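Local atomic coordinates of alpha-fucosidase GH29 (Fusarium graminearum, PDB entry 4PSR), a protein that hydrolyses alpha-L-fucosides as a family 29 glycoside hydrolase, and probably removes alpha-1,6-linked fucose from the reducing-end N-acetylglucosamine of glycoprotein glycans. Residues A[196-200]-A[201-205]; A[355-358]-A[359-363]; A[465-468]-A[469-472]. All coordinates share one frame; numbering follows the deposited sequence.

The three contacts follow one another along the chain without overlap, and each is a short-range contact within one continuous piece of backbone. Interactions 1 and 2 belong to the eight-stranded barrel domain. Interaction 1 starts helix 200-218, which leads into barrel strand 222-225, and interaction 2 lies on helix 353-369, which follows the eighth strand, 337-343. Their centres are about 41 Å apart. Interaction 3, a hairpin of the beta domain after the barrel, has its centre about 37 Å from that of interaction 2 and about 63 Å from that of interaction 1, on the opposite side of the chain's centre from the latter. None touches another; they are separate local contacts.

Interaction 1. Residues A[196-200]-A[201-205]; sequences GQLPR and DEEDQ
The carboxylate of E203 has L198 CB over one face, 3.8 Å from E203 CD, and G196 CA obliquely on the other side. At the edge, L198 N donates to E203 OE2 over 3.0 Å, reaching the anti side 18° out of the carboxylate plane. A bend at chi2 (-76°) folds the E203 chain back from the helix to this amide. The carboxylate of E202 is turned differently: one of its faces lies over the CD-CG side of the P199 ring, with E202 CD 3.7 Å from P199 CD, OE1 nearest P199 CD and OE2 nearest P199 CG.

P199 is the N-cap residue of helix 200-218. Its carbonyl P199 O receives E203 N at 2.9 Å and, weakly, E202 N, while D204 N closes the next turn on R200 O (2.8 Å, 168° at the hydrogen). D201, E202, E203 and D204 come one after another at the helix start, where negative charge would probably suit the N-terminal end of the helix.

The preceding helix, 189-195, ends in a Schellman motif at G196, making this a tight helix-to-helix connection. L198 packs back on Q192 and K193 of that helix, and Q197 binds P184 and T186. On helix 175-179, R200 NH2 bonds N177 OD1, while E203 and R200 touch Y176, whose hydroxyl also bonds D204 OD1.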
ATOM      1  N   GLY A 196      16.636 -13.019  18.502  1.00 12.06           N
ATOM      2  CA  GLY A 196      17.061 -11.631  18.575  1.00 13.54           C
ATOM      3  C   GLY A 196      17.825 -11.289  19.846  1.00 14.19           C
ATOM      4  O   GLY A 196      17.681 -10.169  20.351  1.00 15.45           O
ATOM      5  N   GLN A 197      18.625 -12.231  20.355  1.00 13.48           N
ATOM      6  CA  GLN A 197      19.381 -12.062  21.594  1.00 13.93           C
ATOM      7  C   GLN A 197      20.879 -11.887  21.377  1.00 15.98           C
ATOM      8  O   GLN A 197      21.633 -11.933  22.332  1.00 17.73           O
ATOM      9  CB  GLN A 197      19.140 -13.266  22.506  1.00 14.68           C
ATOM     10  CG  GLN A 197      17.732 -13.349  23.053  1.00 15.50           C
ATOM     11  CD  GLN A 197      17.518 -14.528  23.978  1.00 17.26           C
ATOM     12  OE1 GLN A 197      18.475 -15.118  24.496  1.00 16.70           O
ATOM     13  NE2 GLN A 197      16.265 -14.887  24.177  1.00 16.74           N
ATOM     14  N   LEU A 198      21.329 -11.713  20.143  1.00 12.80           N
ATOM     15  CA  LEU A 198      22.750 -11.485  19.902  1.00 15.45           C
ATOM     16  C   LEU A 198      23.102 -10.069  20.339  1.00 16.28           C
ATOM     17  O   LEU A 198      22.214  -9.242  20.526  1.00 15.14           O
ATOM     18  CB  LEU A 198      23.089 -11.656  18.414  1.00 12.95           C
ATOM     19  CG  LEU A 198      22.879 -13.047  17.820  1.00 14.88           C
ATOM     20  CD1 LEU A 198      22.977 -12.977  16.306  1.00 14.63           C
ATOM     21  CD2 LEU A 198      23.906 -14.006  18.379  1.00 16.22           C
ATOM     22  N   PRO A 199      24.398  -9.762  20.467  1.00 15.56           N
ATOM     23  CA  PRO A 199      24.756  -8.368  20.753  1.00 16.70           C
ATOM     24  C   PRO A 199      24.183  -7.424  19.706  1.00 18.22           C
ATOM     25  O   PRO A 199      24.067  -7.783  18.523  1.00 15.53           O
ATOM     26  CB  PRO A 199      26.285  -8.400  20.701  1.00 18.11           C
ATOM     27  CG  PRO A 199      26.632  -9.816  21.131  1.00 17.91           C
ATOM     28  CD  PRO A 199      25.569 -10.652  20.452  1.00 15.97           C
ATOM     29  N   ARG A 200      23.821  -6.197  20.079  0.55 14.58           N
ATOM     30  CA  ARG A 200      23.131  -5.296  19.145  0.55 16.05           C
ATOM     31  C   ARG A 200      23.965  -4.950  17.909  0.55 14.29           C
ATOM     32  O   ARG A 200      23.407  -4.817  16.823  0.55 15.98           O
ATOM     33  CB  ARG A 200      22.621  -4.001  19.822  0.55 17.52           C
ATOM     34  CG  ARG A 200      21.855  -3.072  18.855  0.55 24.97           C
ATOM     35  CD  ARG A 200      21.014  -2.011  19.569  0.55 31.52           C
ATOM     36  NE  ARG A 200      19.990  -2.622  20.414  0.55 19.71           N
ATOM     37  CZ  ARG A 200      18.714  -2.802  20.068  0.55 18.41           C
ATOM     38  NH1 ARG A 200      17.882  -3.398  20.915  0.55 25.81           N
ATOM     39  NH2 ARG A 200      18.262  -2.376  18.904  0.55 13.69           N
ATOM     40  N   ASP A 201      25.279  -4.815  18.036  0.55 16.33           N
ATOM     41  CA  ASP A 201      26.077  -4.506  16.854  0.55 18.50           C
ATOM     42  C   ASP A 201      25.981  -5.650  15.846  0.55 17.55           C
ATOM     43  O   ASP A 201      25.955  -5.422  14.618  0.55 13.75           O
ATOM     44  CB  ASP A 201      27.535  -4.124  17.197  0.55 15.58           C
ATOM     45  CG  ASP A 201      28.400  -5.317  17.583  0.55 25.38           C
ATOM     46  OD1 ASP A 201      27.969  -6.162  18.389  0.55 19.45           O
ATOM     47  OD2 ASP A 201      29.543  -5.394  17.081  0.55 45.92           O
ATOM     48  N   GLU A 202      25.889  -6.873  16.362  1.00 13.21           N
ATOM     49  CA  GLU A 202      25.770  -8.041  15.507  1.00 13.35           C
ATOM     50  C   GLU A 202      24.377  -8.090  14.901  1.00 13.58           C
ATOM     51  O   GLU A 202      24.237  -8.468  13.727  1.00 13.32           O
ATOM     52  CB  GLU A 202      26.040  -9.312  16.296  1.00 16.43           C
ATOM     53  CG  GLU A 202      27.501  -9.430  16.705  1.00 24.65           C
ATOM     54  CD  GLU A 202      27.810 -10.668  17.520  1.00 28.30           C
ATOM     55  OE1 GLU A 202      27.044 -11.660  17.429  1.00 22.15           O
ATOM     56  OE2 GLU A 202      28.842 -10.620  18.241  1.00 31.51           O
ATOM     57  N   GLU A 203      23.358  -7.711  15.665  1.00 12.23           N
ATOM     58  CA  GLU A 203      21.973  -7.718  15.154  1.00 11.27           C
ATOM     59  C   GLU A 203      21.825  -6.665  14.066  1.00 12.31           C
ATOM     60  O   GLU A 203      21.168  -6.925  13.051  1.00 12.68           O
ATOM     61  CB  GLU A 203      20.930  -7.455  16.259  1.00 11.11           C
ATOM     62  CG  GLU A 203      20.819  -8.556  17.312  1.00 12.79           C
ATOM     63  CD  GLU A 203      20.090  -9.798  16.888  1.00 12.29           C
ATOM     64  OE1 GLU A 203      19.661  -9.872  15.703  1.00 13.75           O
ATOM     65  OE2 GLU A 203      19.924 -10.723  17.731  1.00 13.73           O
ATOM     66  N   ASP A 204      22.387  -5.471  14.268  1.00 13.89           N
ATOM     67  CA  ASP A 204      22.321  -4.416  13.260  1.00 12.16           C
ATOM     68  C   ASP A 204      23.018  -4.867  11.972  1.00 14.37           C
ATOM     69  O   ASP A 204      22.547  -4.642  10.857  1.00 13.15           O
ATOM     70  CB  ASP A 204      22.911  -3.090  13.796  1.00 15.53           C
ATOM     71  CG  ASP A 204      21.978  -2.370  14.769  1.00 15.14           C
ATOM     72  OD1 ASP A 204      20.759  -2.313  14.505  1.00 16.19           O
ATOM     73  OD2 ASP A 204      22.495  -1.856  15.800  1.00 20.45           O
ATOM     74  N   GLN A 205      24.162  -5.513  12.115  1.00 12.41           N
ATOM     75  CA  GLN A 205      24.858  -6.041  10.965  1.00 11.63           C
ATOM     76  C   GLN A 205      24.030  -7.121  10.255  1.00 12.12           C
ATOM     77  O   GLN A 205      24.005  -7.142   9.010  1.00 13.42           O
ATOM     78  CB  GLN A 205      26.241  -6.602  11.382  1.00 13.09           C
ATOM     79  CG  GLN A 205      27.047  -7.161  10.224  1.00 13.35           C
ATOM     80  CD  GLN A 205      27.554  -6.058   9.303  1.00 18.31           C
ATOM     81  OE1 GLN A 205      28.249  -5.144   9.753  1.00 23.79           O
ATOM     82  NE2 GLN A 205      27.230  -6.133   8.020  1.00 19.05           N
TER

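Interaction 2. Residues A[355-358]-A[359-363]; sequences QIKV and LNDIG
K357 reaches along the helix surface to D361, one turn further on. Its CB makes no contact with that residue, but CG comes within 3.9 Å of D361 OD2, and a bend at chi2 (67°) then brings the chain down past the two oxygens, CD from above one face and CE and NZ close to the carboxylate plane. CD and CE follow at 3.6 and 3.5 Å from D361 OD2, with D361 OD1 barely farther from each. At the tip, K357 NZ forms a salt bridge with D361 OD2 at 2.9 Å, meeting its syn lone pair. The same oxygen is bonded by S322 OG from helix 322-334, so one carboxylate oxygen is gripped from two sources.

This i to i+4 pair sits on helix 353-369, which follows strand 337-343, the eighth strand of the TIM barrel. Routine backbone bonds join the two turns, among them I362 N to V358 O at 2.9 Å. On the side facing helix 322-334, V358 CG1 packs against I362 CD1 at 4.0 Å, and both side chains reach M325. On another side I356 and N360 point the same way, with I356 CG2 3.7 Å from N360 ND2. Q355 turns its amide to S344 and Y319, while L359 leans on I343 of the strand and I111 of helix 105-114.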
ATOM      1  N   GLN A 355     -10.684 -17.314  -0.212  1.00 13.66           N
ATOM      2  CA  GLN A 355      -9.714 -16.320  -0.647  1.00 11.98           C
ATOM      3  C   GLN A 355      -9.552 -16.343  -2.158  1.00 11.81           C
ATOM      4  O   GLN A 355      -9.422 -15.291  -2.802  1.00 12.23           O
ATOM      5  CB  GLN A 355      -8.382 -16.565   0.050  1.00 12.27           C
ATOM      6  CG  GLN A 355      -8.446 -16.301   1.557  1.00 12.30           C
ATOM      7  CD  GLN A 355      -7.088 -16.458   2.197  1.00 10.75           C
ATOM      8  OE1 GLN A 355      -6.121 -15.817   1.771  1.00 12.44           O
ATOM      9  NE2 GLN A 355      -6.981 -17.333   3.192  1.00 12.33           N
ATOM     10  N   ILE A 356      -9.517 -17.544  -2.726  1.00 11.00           N
ATOM     11  CA  ILE A 356      -9.485 -17.698  -4.182  1.00 12.64           C
ATOM     12  C   ILE A 356     -10.659 -16.948  -4.828  1.00 11.98           C
ATOM     13  O   ILE A 356     -10.494 -16.222  -5.817  1.00 13.46           O
ATOM     14  CB  ILE A 356      -9.464 -19.195  -4.583  1.00 12.25           C
ATOM     15  CG1 ILE A 356      -8.180 -19.848  -4.065  1.00 12.85           C
ATOM     16  CG2 ILE A 356      -9.579 -19.347  -6.097  1.00 15.48           C
ATOM     17  CD1 ILE A 356      -8.093 -21.349  -4.298  1.00 13.97           C
ATOM     18  N   LYS A 357     -11.852 -17.124  -4.274  1.00 12.09           N
ATOM     19  CA  LYS A 357     -13.022 -16.427  -4.817  1.00 13.49           C
ATOM     20  C   LYS A 357     -12.872 -14.895  -4.783  1.00 14.16           C
ATOM     21  O   LYS A 357     -13.199 -14.215  -5.752  1.00 13.77           O
ATOM     22  CB  LYS A 357     -14.282 -16.875  -4.084  1.00 15.48           C
ATOM     23  CG  LYS A 357     -15.523 -16.022  -4.310  1.00 29.50           C
ATOM     24  CD  LYS A 357     -16.067 -16.078  -5.737  1.00 56.43           C
ATOM     25  CE  LYS A 357     -17.531 -15.622  -5.775  1.00 53.64           C
ATOM     26  NZ  LYS A 357     -17.834 -14.569  -4.745  1.00 32.98           N
ATOM     27  N   VAL A 358     -12.372 -14.347  -3.678  1.00 12.34           N
ATOM     28  CA  VAL A 358     -12.125 -12.915  -3.624  1.00 14.22           C
ATOM     29  C   VAL A 358     -11.126 -12.491  -4.707  1.00 12.30           C
ATOM     30  O   VAL A 358     -11.357 -11.508  -5.400  1.00 12.27           O
ATOM     31  CB  VAL A 358     -11.641 -12.509  -2.215  1.00 12.56           C
ATOM     32  CG1 VAL A 358     -11.168 -11.084  -2.194  1.00 13.42           C
ATOM     33  CG2 VAL A 358     -12.788 -12.712  -1.214  1.00 13.96           C
ATOM     34  N   LEU A 359     -10.015 -13.215  -4.845  1.00 11.67           N
ATOM     35  CA  LEU A 359      -9.020 -12.850  -5.841  1.00 11.18           C
ATOM     36  C   LEU A 359      -9.605 -12.944  -7.251  1.00 11.98           C
ATOM     37  O   LEU A 359      -9.362 -12.079  -8.073  1.00 12.00           O
ATOM     38  CB  LEU A 359      -7.788 -13.767  -5.743  1.00 12.62           C
ATOM     39  CG  LEU A 359      -6.949 -13.506  -4.496  1.00 12.23           C
ATOM     40  CD1 LEU A 359      -5.988 -14.636  -4.269  1.00 13.21           C
ATOM     41  CD2 LEU A 359      -6.192 -12.220  -4.626  1.00 13.55           C
ATOM     42  N   ASN A 360     -10.379 -14.006  -7.529  1.00 12.57           N
ATOM     43  CA  ASN A 360     -11.041 -14.151  -8.830  1.00 12.12           C
ATOM     44  C   ASN A 360     -11.959 -12.952  -9.121  1.00 12.59           C
ATOM     45  O   ASN A 360     -11.979 -12.405 -10.241  1.00 13.56           O
ATOM     46  CB  ASN A 360     -11.897 -15.412  -8.865  1.00 12.00           C
ATOM     47  CG  ASN A 360     -11.120 -16.708  -8.872  1.00 15.04           C
ATOM     48  OD1 ASN A 360      -9.915 -16.779  -9.110  1.00 17.35           O
ATOM     49  ND2 ASN A 360     -11.845 -17.776  -8.622  1.00 16.69           N
ATOM     50  N   ASP A 361     -12.711 -12.522  -8.113  1.00 10.94           N
ATOM     51  CA  ASP A 361     -13.638 -11.401  -8.254  1.00 11.29           C
ATOM     52  C   ASP A 361     -12.918 -10.064  -8.478  1.00 13.52           C
ATOM     53  O   ASP A 361     -13.356  -9.233  -9.267  1.00 13.41           O
ATOM     54  CB  ASP A 361     -14.546 -11.232  -7.022  1.00 13.38           C
ATOM     55  CG  ASP A 361     -15.593 -12.324  -6.881  1.00 14.85           C
ATOM     56  OD1 ASP A 361     -15.836 -13.044  -7.875  1.00 17.16           O
ATOM     57  OD2 ASP A 361     -16.177 -12.435  -5.771  1.00 16.38           O
ATOM     58  N   ILE A 362     -11.818  -9.822  -7.757  1.00 11.60           N
ATOM     59  CA  ILE A 362     -11.011  -8.630  -8.054  1.00 10.45           C
ATOM     60  C   ILE A 362     -10.512  -8.667  -9.505  1.00 10.66           C
ATOM     61  O   ILE A 362     -10.535  -7.655 -10.199  1.00 11.24           O
ATOM     62  CB  ILE A 362      -9.822  -8.503  -7.047  1.00 11.17           C
ATOM     63  CG1 ILE A 362     -10.346  -8.295  -5.628  1.00 13.28           C
ATOM     64  CG2 ILE A 362      -8.899  -7.365  -7.475  1.00 12.72           C
ATOM     65  CD1 ILE A 362      -9.240  -8.531  -4.585  1.00 13.65           C
ATOM     66  N   GLY A 363     -10.045  -9.827  -9.933  1.00 10.77           N
ATOM     67  CA  GLY A 363      -9.561  -9.988 -11.299  1.00 12.49           C
ATOM     68  C   GLY A 363     -10.622  -9.753 -12.361  1.00 12.49           C
ATOM     69  O   GLY A 363     -10.334  -9.181 -13.399  1.00 12.74           O
TER

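Interaction 3. Residues A[465-468]-A[469-472]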
ATOM      1  N   GLU A 465     -27.156  17.203 -17.696  1.00 25.51           N
ATOM      2  CA  GLU A 465     -27.383  18.623 -17.494  1.00 26.65           C
ATOM      3  C   GLU A 465     -26.516  19.030 -16.331  1.00 26.98           C
ATOM      4  O   GLU A 465     -26.270  18.215 -15.450  1.00 27.37           O
ATOM      5  CB  GLU A 465     -28.836  18.929 -17.095  1.00 27.46           C
ATOM      6  CG  GLU A 465     -29.899  18.678 -18.132  1.00 44.90           C
ATOM      7  CD  GLU A 465     -29.836  19.634 -19.309  1.00 35.21           C
ATOM      8  OE1 GLU A 465     -29.327  20.782 -19.173  1.00 29.24           O
ATOM      9  OE2 GLU A 465     -30.308  19.216 -20.383  1.00 37.97           O
ATOM     10  N   GLN A 466     -26.097  20.291 -16.316  1.00 22.76           N
ATOM     11  CA  GLN A 466     -25.288  20.853 -15.242  1.00 23.02           C
ATOM     12  C   GLN A 466     -26.135  21.773 -14.374  1.00 28.53           C
ATOM     13  O   GLN A 466     -26.477  22.880 -14.783  1.00 28.85           O
ATOM     14  CB  GLN A 466     -24.099  21.632 -15.821  1.00 21.44           C
ATOM     15  CG  GLN A 466     -23.099  22.082 -14.781  1.00 19.22           C
ATOM     16  CD  GLN A 466     -22.048  23.017 -15.325  1.00 33.76           C
ATOM     17  OE1 GLN A 466     -22.334  23.897 -16.144  1.00 24.42           O
ATOM     18  NE2 GLN A 466     -20.815  22.843 -14.855  1.00 24.77           N
ATOM     19  N   SER A 467     -26.471  21.315 -13.175  1.00 20.66           N
ATOM     20  CA  SER A 467     -27.126  22.155 -12.183  1.00 24.85           C
ATOM     21  C   SER A 467     -26.076  22.872 -11.347  1.00 26.62           C
ATOM     22  O   SER A 467     -24.870  22.618 -11.516  1.00 21.40           O
ATOM     23  CB  SER A 467     -28.037  21.296 -11.289  1.00 24.04           C
ATOM     24  OG  SER A 467     -27.296  20.337 -10.521  1.00 24.74           O
ATOM     25  N   LYS A 468     -26.510  23.776 -10.468  1.00 21.85           N
ATOM     26  CA  LYS A 468     -25.630  24.369  -9.470  1.00 24.16           C
ATOM     27  C   LYS A 468     -24.915  23.300  -8.682  1.00 23.87           C
ATOM     28  O   LYS A 468     -23.711  23.390  -8.451  1.00 23.58           O
ATOM     29  CB  LYS A 468     -26.424  25.234  -8.499  1.00 21.56           C
ATOM     30  CG  LYS A 468     -26.960  26.488  -9.113  1.00 23.27           C
ATOM     31  CD  LYS A 468     -27.881  27.198  -8.138  1.00 29.62           C
ATOM     32  CE  LYS A 468     -27.124  27.796  -6.969  1.00 26.99           C
ATOM     33  NZ  LYS A 468     -28.054  28.495  -6.038  1.00 29.31           N
ATOM     34  N   ASP A 469     -25.662  22.285  -8.269  0.51 25.06           N
ATOM     35  CA  ASP A 469     -25.137  21.283  -7.355  0.51 20.87           C
ATOM     36  C   ASP A 469     -24.204  20.282  -8.040  0.51 17.38           C
ATOM     37  O   ASP A 469     -23.278  19.785  -7.400  0.51 19.62           O
ATOM     38  CB  ASP A 469     -26.283  20.525  -6.682  0.51 23.28           C
ATOM     39  CG  ASP A 469     -27.065  21.379  -5.687  0.51 27.61           C
ATOM     40  OD1 ASP A 469     -26.536  22.405  -5.207  0.51 35.72           O
ATOM     41  OD2 ASP A 469     -28.215  21.006  -5.374  0.51 38.25           O
ATOM     42  N   ALA A 470     -24.425  19.989  -9.319  1.00 19.78           N
ATOM     43  CA  ALA A 470     -23.710  18.882  -9.966  1.00 19.83           C
ATOM     44  C   ALA A 470     -23.870  18.759 -11.466  1.00 19.79           C
ATOM     45  O   ALA A 470     -24.858  19.214 -12.047  1.00 21.04           O
ATOM     46  CB  ALA A 470     -24.176  17.555  -9.346  1.00 18.11           C
ATOM     47  N   LEU A 471     -22.929  18.068 -12.091  1.00 18.02           N
ATOM     48  CA  LEU A 471     -23.191  17.479 -13.397  1.00 17.31           C
ATOM     49  C   LEU A 471     -24.057  16.243 -13.186  1.00 18.13           C
ATOM     50  O   LEU A 471     -23.616  15.243 -12.604  1.00 17.16           O
ATOM     51  CB  LEU A 471     -21.900  17.108 -14.130  1.00 17.04           C
ATOM     52  CG  LEU A 471     -21.978  16.249 -15.393  1.00 19.56           C
ATOM     53  CD1 LEU A 471     -22.883  16.893 -16.455  1.00 21.70           C
ATOM     54  CD2 LEU A 471     -20.599  15.974 -16.005  1.00 20.33           C
ATOM     55  N   ASP A 472     -25.297  16.318 -13.668  1.00 17.87           N
ATOM     56  CA  ASP A 472     -26.284  15.273 -13.477  1.00 24.24           C
ATOM     57  C   ASP A 472     -26.371  14.403 -14.722  1.00 23.82           C
ATOM     58  O   ASP A 472     -26.884  14.835 -15.754  1.00 22.85           O
ATOM     59  CB  ASP A 472     -27.640  15.912 -13.150  1.00 22.20           C
ATOM     60  CG  ASP A 472     -27.612  16.697 -11.859  1.00 31.18           C
ATOM     61  OD1 ASP A 472     -27.156  16.143 -10.835  1.00 26.29           O
ATOM     62  OD2 ASP A 472     -28.030  17.876 -11.855  1.00 28.25           O
TER
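A tight beta hairpin of the beta domain after the barrel joins strands 464-466 and 471-474, with K468 and D469 at the tip of a turn close to type I. E465 and D472 form a hydrogen-bonded antiparallel pair: D472 N donates to E465 O at 2.8 Å, and E465 N returns a longer bond of 3.1 Å to D472 O. Q466 and L471 make the adjoining non-hydrogen-bonded pair. Beyond it S467 N donates to A470 O at 2.9 Å, whereas the return bond from A470 N to S467 O is weak.

The side chain of S467 reaches across this end. With chi1 at 64°, its OG sits between the backbone N and the carbonyl carbon and swings over the partner strand, 2.9 Å from D472 OD2 and 3.1 Å from A470 O. One hydroxyl proton lies within reach of both acceptors, and which it serves is not settled. S430 OG bonds the other oxygen of the D472 carboxylate, OD1, and S467 OG may add a hold on OD2. From the L471 side chain, CD1 bends back to lie 3.8 Å from E465 O.

On the face shared with L471, the Q466 amide nitrogen bonds L434 O and V440 O. Strand 471-474 is the middle one of a three-stranded antiparallel sheet: 464-466 runs along one edge, and 428-431 along the other, where L471 and V431 are linked by backbone bonding. The turn is tied by backbone bonds of S467 and K468 to S436 and N437 of the loop after strand 428-431.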